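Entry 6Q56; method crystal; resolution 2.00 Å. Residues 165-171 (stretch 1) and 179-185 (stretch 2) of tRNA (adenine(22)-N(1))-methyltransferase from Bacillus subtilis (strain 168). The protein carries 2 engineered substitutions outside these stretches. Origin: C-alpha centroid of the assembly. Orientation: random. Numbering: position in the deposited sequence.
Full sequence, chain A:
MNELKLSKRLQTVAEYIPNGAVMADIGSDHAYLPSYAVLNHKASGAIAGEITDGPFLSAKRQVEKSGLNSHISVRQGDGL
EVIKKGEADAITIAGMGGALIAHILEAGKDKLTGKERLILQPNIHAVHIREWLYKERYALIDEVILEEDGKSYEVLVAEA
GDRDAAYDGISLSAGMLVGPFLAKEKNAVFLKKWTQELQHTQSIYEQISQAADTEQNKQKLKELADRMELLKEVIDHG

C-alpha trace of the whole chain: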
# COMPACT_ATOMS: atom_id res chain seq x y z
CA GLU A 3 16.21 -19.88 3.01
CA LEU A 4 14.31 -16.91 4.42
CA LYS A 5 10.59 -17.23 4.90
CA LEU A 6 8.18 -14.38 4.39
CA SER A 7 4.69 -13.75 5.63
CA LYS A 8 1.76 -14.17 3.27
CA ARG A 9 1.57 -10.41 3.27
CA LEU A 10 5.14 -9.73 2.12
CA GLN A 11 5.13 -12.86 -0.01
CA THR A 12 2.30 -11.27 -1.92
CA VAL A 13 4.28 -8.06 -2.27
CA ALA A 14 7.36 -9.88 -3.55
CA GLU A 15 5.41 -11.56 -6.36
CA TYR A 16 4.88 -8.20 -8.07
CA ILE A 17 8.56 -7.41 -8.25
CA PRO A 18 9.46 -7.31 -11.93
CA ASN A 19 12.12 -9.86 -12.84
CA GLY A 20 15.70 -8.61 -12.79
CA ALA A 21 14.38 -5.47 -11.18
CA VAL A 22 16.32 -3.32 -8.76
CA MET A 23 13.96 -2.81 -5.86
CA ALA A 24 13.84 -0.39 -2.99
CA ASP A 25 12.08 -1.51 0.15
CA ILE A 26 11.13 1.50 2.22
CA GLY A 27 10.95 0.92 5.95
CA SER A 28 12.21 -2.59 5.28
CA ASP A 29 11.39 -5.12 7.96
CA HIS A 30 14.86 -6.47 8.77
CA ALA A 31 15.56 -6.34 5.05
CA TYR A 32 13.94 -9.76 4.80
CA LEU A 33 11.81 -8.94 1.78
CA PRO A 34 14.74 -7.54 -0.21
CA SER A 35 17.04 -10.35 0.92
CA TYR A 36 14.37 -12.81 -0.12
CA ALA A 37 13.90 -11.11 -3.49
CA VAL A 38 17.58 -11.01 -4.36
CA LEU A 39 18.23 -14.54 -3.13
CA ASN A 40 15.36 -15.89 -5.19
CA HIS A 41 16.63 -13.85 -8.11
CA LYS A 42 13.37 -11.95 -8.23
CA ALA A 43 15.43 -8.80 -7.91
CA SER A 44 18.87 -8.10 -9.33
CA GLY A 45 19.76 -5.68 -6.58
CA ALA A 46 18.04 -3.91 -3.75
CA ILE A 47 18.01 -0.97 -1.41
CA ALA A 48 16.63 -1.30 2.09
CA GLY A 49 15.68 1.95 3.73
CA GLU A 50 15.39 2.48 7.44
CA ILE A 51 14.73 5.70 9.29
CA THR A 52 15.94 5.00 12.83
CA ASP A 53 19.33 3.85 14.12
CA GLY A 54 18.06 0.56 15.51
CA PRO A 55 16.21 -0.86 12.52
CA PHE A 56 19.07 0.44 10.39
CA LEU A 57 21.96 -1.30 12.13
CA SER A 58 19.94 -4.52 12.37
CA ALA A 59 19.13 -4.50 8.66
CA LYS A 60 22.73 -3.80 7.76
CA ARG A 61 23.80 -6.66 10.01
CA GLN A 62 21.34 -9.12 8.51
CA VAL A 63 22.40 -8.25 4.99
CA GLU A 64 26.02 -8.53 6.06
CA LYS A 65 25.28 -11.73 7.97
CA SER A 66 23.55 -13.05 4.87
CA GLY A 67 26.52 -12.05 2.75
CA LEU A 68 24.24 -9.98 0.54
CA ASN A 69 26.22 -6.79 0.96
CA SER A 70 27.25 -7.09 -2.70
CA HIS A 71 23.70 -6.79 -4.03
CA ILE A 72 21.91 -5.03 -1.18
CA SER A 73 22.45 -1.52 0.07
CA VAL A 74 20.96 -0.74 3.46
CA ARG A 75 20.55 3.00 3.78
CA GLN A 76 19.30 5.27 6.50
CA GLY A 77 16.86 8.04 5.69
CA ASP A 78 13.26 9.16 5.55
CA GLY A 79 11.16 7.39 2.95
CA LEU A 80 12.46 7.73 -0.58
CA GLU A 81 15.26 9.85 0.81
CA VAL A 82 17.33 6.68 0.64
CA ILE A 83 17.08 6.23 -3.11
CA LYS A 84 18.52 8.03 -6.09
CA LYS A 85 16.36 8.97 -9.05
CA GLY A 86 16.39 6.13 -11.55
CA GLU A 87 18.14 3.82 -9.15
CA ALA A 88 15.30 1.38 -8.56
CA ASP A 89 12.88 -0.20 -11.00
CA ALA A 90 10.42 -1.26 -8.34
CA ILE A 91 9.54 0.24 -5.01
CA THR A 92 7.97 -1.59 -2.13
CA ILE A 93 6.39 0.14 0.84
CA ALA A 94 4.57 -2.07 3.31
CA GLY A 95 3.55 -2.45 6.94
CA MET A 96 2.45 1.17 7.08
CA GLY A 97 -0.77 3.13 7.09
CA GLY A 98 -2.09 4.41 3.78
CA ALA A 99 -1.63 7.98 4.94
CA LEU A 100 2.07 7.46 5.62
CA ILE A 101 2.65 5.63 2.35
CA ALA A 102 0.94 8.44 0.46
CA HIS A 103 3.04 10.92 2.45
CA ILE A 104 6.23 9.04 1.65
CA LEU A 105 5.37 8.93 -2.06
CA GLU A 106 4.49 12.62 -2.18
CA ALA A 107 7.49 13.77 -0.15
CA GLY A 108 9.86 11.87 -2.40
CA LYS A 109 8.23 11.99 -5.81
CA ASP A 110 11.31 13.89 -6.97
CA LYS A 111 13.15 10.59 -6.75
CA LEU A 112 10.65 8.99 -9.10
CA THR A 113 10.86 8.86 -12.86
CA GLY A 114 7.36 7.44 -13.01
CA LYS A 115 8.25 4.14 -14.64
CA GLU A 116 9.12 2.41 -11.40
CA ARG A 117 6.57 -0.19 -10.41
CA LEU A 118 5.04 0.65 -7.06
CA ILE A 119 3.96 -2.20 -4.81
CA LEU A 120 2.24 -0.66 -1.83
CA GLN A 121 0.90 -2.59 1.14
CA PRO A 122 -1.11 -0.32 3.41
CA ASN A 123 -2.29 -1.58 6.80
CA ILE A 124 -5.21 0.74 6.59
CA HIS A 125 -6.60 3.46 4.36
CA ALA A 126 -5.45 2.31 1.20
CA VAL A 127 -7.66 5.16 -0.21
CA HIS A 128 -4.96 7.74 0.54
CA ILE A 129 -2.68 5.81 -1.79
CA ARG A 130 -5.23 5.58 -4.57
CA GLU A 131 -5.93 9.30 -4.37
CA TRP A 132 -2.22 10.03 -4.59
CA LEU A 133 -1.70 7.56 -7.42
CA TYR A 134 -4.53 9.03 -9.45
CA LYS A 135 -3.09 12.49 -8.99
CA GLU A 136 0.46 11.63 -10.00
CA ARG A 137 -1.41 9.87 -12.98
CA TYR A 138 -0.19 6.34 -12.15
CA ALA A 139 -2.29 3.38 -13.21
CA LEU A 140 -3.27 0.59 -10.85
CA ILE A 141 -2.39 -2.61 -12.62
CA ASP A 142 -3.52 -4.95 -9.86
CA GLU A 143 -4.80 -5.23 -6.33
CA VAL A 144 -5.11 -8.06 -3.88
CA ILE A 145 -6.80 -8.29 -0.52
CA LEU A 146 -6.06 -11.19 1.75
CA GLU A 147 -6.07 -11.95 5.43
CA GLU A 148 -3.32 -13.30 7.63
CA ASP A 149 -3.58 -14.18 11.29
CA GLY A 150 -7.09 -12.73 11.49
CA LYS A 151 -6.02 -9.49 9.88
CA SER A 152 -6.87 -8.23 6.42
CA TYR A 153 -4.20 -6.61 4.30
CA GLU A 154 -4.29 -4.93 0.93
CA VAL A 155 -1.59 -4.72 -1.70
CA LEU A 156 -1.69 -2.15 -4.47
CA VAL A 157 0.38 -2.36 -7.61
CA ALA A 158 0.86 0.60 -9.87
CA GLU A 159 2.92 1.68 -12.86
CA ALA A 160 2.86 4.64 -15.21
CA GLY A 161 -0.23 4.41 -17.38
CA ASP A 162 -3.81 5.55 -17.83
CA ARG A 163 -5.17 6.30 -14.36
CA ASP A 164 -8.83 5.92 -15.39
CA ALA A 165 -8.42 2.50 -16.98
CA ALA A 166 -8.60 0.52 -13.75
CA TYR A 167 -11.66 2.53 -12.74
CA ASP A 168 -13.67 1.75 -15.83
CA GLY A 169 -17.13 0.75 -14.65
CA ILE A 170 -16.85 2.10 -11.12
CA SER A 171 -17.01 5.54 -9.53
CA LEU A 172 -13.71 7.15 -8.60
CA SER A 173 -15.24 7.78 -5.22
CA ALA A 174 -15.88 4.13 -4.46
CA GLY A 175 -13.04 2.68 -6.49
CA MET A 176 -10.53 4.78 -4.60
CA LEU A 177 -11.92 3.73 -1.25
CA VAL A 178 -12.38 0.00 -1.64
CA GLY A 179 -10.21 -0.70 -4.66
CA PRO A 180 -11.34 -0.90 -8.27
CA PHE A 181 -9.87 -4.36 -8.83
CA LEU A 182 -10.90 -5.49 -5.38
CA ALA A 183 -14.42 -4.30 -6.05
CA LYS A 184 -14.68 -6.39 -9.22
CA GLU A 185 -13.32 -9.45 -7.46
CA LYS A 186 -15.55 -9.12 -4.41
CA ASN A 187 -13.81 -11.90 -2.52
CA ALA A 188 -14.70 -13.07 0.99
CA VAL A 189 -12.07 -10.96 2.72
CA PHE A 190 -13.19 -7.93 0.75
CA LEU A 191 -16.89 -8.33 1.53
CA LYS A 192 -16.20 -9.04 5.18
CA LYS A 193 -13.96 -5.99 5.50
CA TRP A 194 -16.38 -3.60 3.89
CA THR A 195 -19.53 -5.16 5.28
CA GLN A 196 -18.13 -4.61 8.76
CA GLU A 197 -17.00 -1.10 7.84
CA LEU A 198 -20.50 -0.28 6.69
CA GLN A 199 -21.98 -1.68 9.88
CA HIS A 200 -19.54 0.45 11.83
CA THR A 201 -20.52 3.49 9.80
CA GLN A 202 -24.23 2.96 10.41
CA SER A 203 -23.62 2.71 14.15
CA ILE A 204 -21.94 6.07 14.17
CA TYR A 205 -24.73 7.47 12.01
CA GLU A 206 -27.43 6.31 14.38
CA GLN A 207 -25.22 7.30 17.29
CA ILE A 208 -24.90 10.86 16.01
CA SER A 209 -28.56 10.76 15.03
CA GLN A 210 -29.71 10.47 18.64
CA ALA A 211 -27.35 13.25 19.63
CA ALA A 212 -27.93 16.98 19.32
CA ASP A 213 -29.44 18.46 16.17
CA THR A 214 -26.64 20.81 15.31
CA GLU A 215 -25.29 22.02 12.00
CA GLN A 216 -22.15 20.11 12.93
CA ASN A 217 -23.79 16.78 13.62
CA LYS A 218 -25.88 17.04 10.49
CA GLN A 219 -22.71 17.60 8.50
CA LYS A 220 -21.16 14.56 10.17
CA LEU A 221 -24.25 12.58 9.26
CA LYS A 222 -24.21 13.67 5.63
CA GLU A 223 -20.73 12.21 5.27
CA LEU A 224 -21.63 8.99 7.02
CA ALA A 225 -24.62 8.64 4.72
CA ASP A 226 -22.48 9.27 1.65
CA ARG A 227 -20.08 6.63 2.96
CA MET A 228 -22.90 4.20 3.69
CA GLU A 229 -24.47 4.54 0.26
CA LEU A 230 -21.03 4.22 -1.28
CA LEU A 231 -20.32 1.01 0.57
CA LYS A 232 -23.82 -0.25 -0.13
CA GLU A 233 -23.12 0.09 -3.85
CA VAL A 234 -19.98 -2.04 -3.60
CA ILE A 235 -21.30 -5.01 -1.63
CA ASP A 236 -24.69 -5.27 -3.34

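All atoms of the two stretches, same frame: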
# COMPACT_ATOMS: atom_id res chain seq x y z
N ALA A 165 -8.23 3.87 -16.51
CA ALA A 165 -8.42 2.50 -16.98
C ALA A 165 -8.95 1.54 -15.93
O ALA A 165 -9.96 0.89 -16.12
CB ALA A 165 -7.14 1.97 -17.57
N ALA A 166 -8.23 1.43 -14.82
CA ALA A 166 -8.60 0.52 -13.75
C ALA A 166 -9.96 0.85 -13.14
O ALA A 166 -10.60 -0.01 -12.56
CB ALA A 166 -7.53 0.51 -12.67
N TYR A 167 -10.39 2.09 -13.29
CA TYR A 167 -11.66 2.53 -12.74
C TYR A 167 -12.82 2.45 -13.70
O TYR A 167 -13.91 2.91 -13.40
CB TYR A 167 -11.52 3.94 -12.20
CG TYR A 167 -10.60 4.01 -11.02
CD1 TYR A 167 -11.05 3.68 -9.76
CD2 TYR A 167 -9.29 4.38 -11.16
CE1 TYR A 167 -10.22 3.73 -8.67
CE2 TYR A 167 -8.45 4.44 -10.08
CZ TYR A 167 -8.92 4.11 -8.84
OH TYR A 167 -8.10 4.16 -7.76
N ASP A 168 -12.60 1.88 -14.87
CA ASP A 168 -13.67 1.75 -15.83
C ASP A 168 -14.79 0.92 -15.21
O ASP A 168 -14.56 -0.19 -14.75
CB ASP A 168 -13.18 1.07 -17.10
CG ASP A 168 -14.29 0.74 -18.06
OD1 ASP A 168 -14.84 1.66 -18.67
OD2 ASP A 168 -14.61 -0.45 -18.19
N GLY A 169 -15.99 1.46 -15.20
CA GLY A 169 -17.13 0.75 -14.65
C GLY A 169 -17.45 1.02 -13.21
O GLY A 169 -18.47 0.55 -12.71
N ILE A 170 -16.61 1.78 -12.52
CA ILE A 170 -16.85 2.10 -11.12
C ILE A 170 -16.54 3.56 -10.85
O ILE A 170 -15.72 4.15 -11.51
CB ILE A 170 -16.00 1.21 -10.19
CG1 ILE A 170 -16.45 1.37 -8.74
CG2 ILE A 170 -14.53 1.57 -10.31
CD1 ILE A 170 -15.92 0.30 -7.81
N SER A 171 -17.23 4.14 -9.88
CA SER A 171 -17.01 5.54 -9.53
C SER A 171 -15.65 5.73 -8.88
O SER A 171 -15.19 4.89 -8.13
CB SER A 171 -18.10 6.03 -8.58
OG SER A 171 -18.00 5.40 -7.32
N GLY A 179 -11.08 -0.07 -3.69
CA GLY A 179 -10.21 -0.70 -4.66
C GLY A 179 -10.99 -1.12 -5.88
O GLY A 179 -11.90 -1.93 -5.81
N PRO A 180 -10.64 -0.56 -7.03
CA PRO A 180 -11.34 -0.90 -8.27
C PRO A 180 -11.24 -2.37 -8.62
O PRO A 180 -12.24 -2.97 -8.97
CB PRO A 180 -10.63 -0.05 -9.33
CG PRO A 180 -9.33 0.35 -8.73
CD PRO A 180 -9.53 0.38 -7.25
N PHE A 181 -10.06 -2.95 -8.53
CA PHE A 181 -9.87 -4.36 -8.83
C PHE A 181 -10.55 -5.17 -7.75
O PHE A 181 -11.26 -6.12 -8.03
CB PHE A 181 -8.39 -4.72 -8.88
CG PHE A 181 -7.69 -4.22 -10.10
CD1 PHE A 181 -7.70 -4.96 -11.26
CD2 PHE A 181 -7.01 -3.02 -10.09
CE1 PHE A 181 -7.05 -4.51 -12.39
CE2 PHE A 181 -6.36 -2.57 -11.21
CZ PHE A 181 -6.38 -3.31 -12.37
N LEU A 182 -10.32 -4.79 -6.51
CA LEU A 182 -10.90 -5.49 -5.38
C LEU A 182 -12.41 -5.53 -5.50
O LEU A 182 -13.03 -6.54 -5.23
CB LEU A 182 -10.46 -4.84 -4.07
CG LEU A 182 -8.95 -4.85 -3.89
CD1 LEU A 182 -8.54 -4.21 -2.58
CD2 LEU A 182 -8.40 -6.26 -4.01
N ALA A 183 -12.98 -4.41 -5.90
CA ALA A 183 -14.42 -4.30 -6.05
C ALA A 183 -14.97 -5.29 -7.06
O ALA A 183 -16.00 -5.89 -6.84
CB ALA A 183 -14.81 -2.88 -6.45
N LYS A 184 -14.27 -5.46 -8.18
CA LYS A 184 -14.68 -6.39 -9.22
C LYS A 184 -14.61 -7.82 -8.73
O LYS A 184 -15.50 -8.63 -9.00
CB LYS A 184 -13.79 -6.25 -10.45
CG LYS A 184 -14.04 -5.02 -11.29
CD LYS A 184 -13.32 -5.12 -12.61
CE LYS A 184 -12.87 -3.77 -13.12
NZ LYS A 184 -11.95 -3.92 -14.28
N GLU A 185 -13.55 -8.12 -8.01
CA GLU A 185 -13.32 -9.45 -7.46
C GLU A 185 -14.39 -9.80 -6.44
O GLU A 185 -15.03 -10.83 -6.54
CB GLU A 185 -11.94 -9.53 -6.81
CG GLU A 185 -11.53 -10.94 -6.42
CD GLU A 185 -10.15 -11.00 -5.81
OE1 GLU A 185 -9.63 -9.97 -5.34
OE2 GLU A 185 -9.58 -12.11 -5.79

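Pro-180, in the first turn of the 180-185 helix, forms the centre of the contact, its CA-to-CB bond pointing toward the other stretch. Its CG lies over one face of the Tyr-167 ring, 3.9 Å from the ring centroid and 28° off the normal, a CH-pi contact in which Pro-180 CG comes within 3.5 Å of Tyr-167 CE1. The CA-to-CB bond of Tyr-167 points away, yet with chi1 in the m well its ring comes back to the proline. Pro-180 CB also packs 3.2 Å from the backbone Ala-166 O and 4.3 Å from Ile-170 CG2. Next to it, Ala-166 CB sits 3.6 Å from Phe-181 CE2, approaching that ring obliquely. One helical turn beyond Pro-180 stands Ala-183, whose CB meets Ile-170 CD1 at 3.6 Å; Ile-170, with chi1 and chi2 both t, is extended and carries CD1 to this contact. Tyr-167 and Ile-170, which both touch the helix, are the first and last residues of a type II turn, closed by a hydrogen bond from Ile-170 N to Tyr-167 O (3.1 Å); Gly-169, at positive phi, suits its third position. At the polar edge the end of the Lys-184 side chain comes near the other stretch, CE 4.3 Å from Asp-168 O and 4.4 Å from Ala-166 O. No hydrogen bond crosses between the stretches; the direct contact is one of packing, burying 315 Å² summed over both sides.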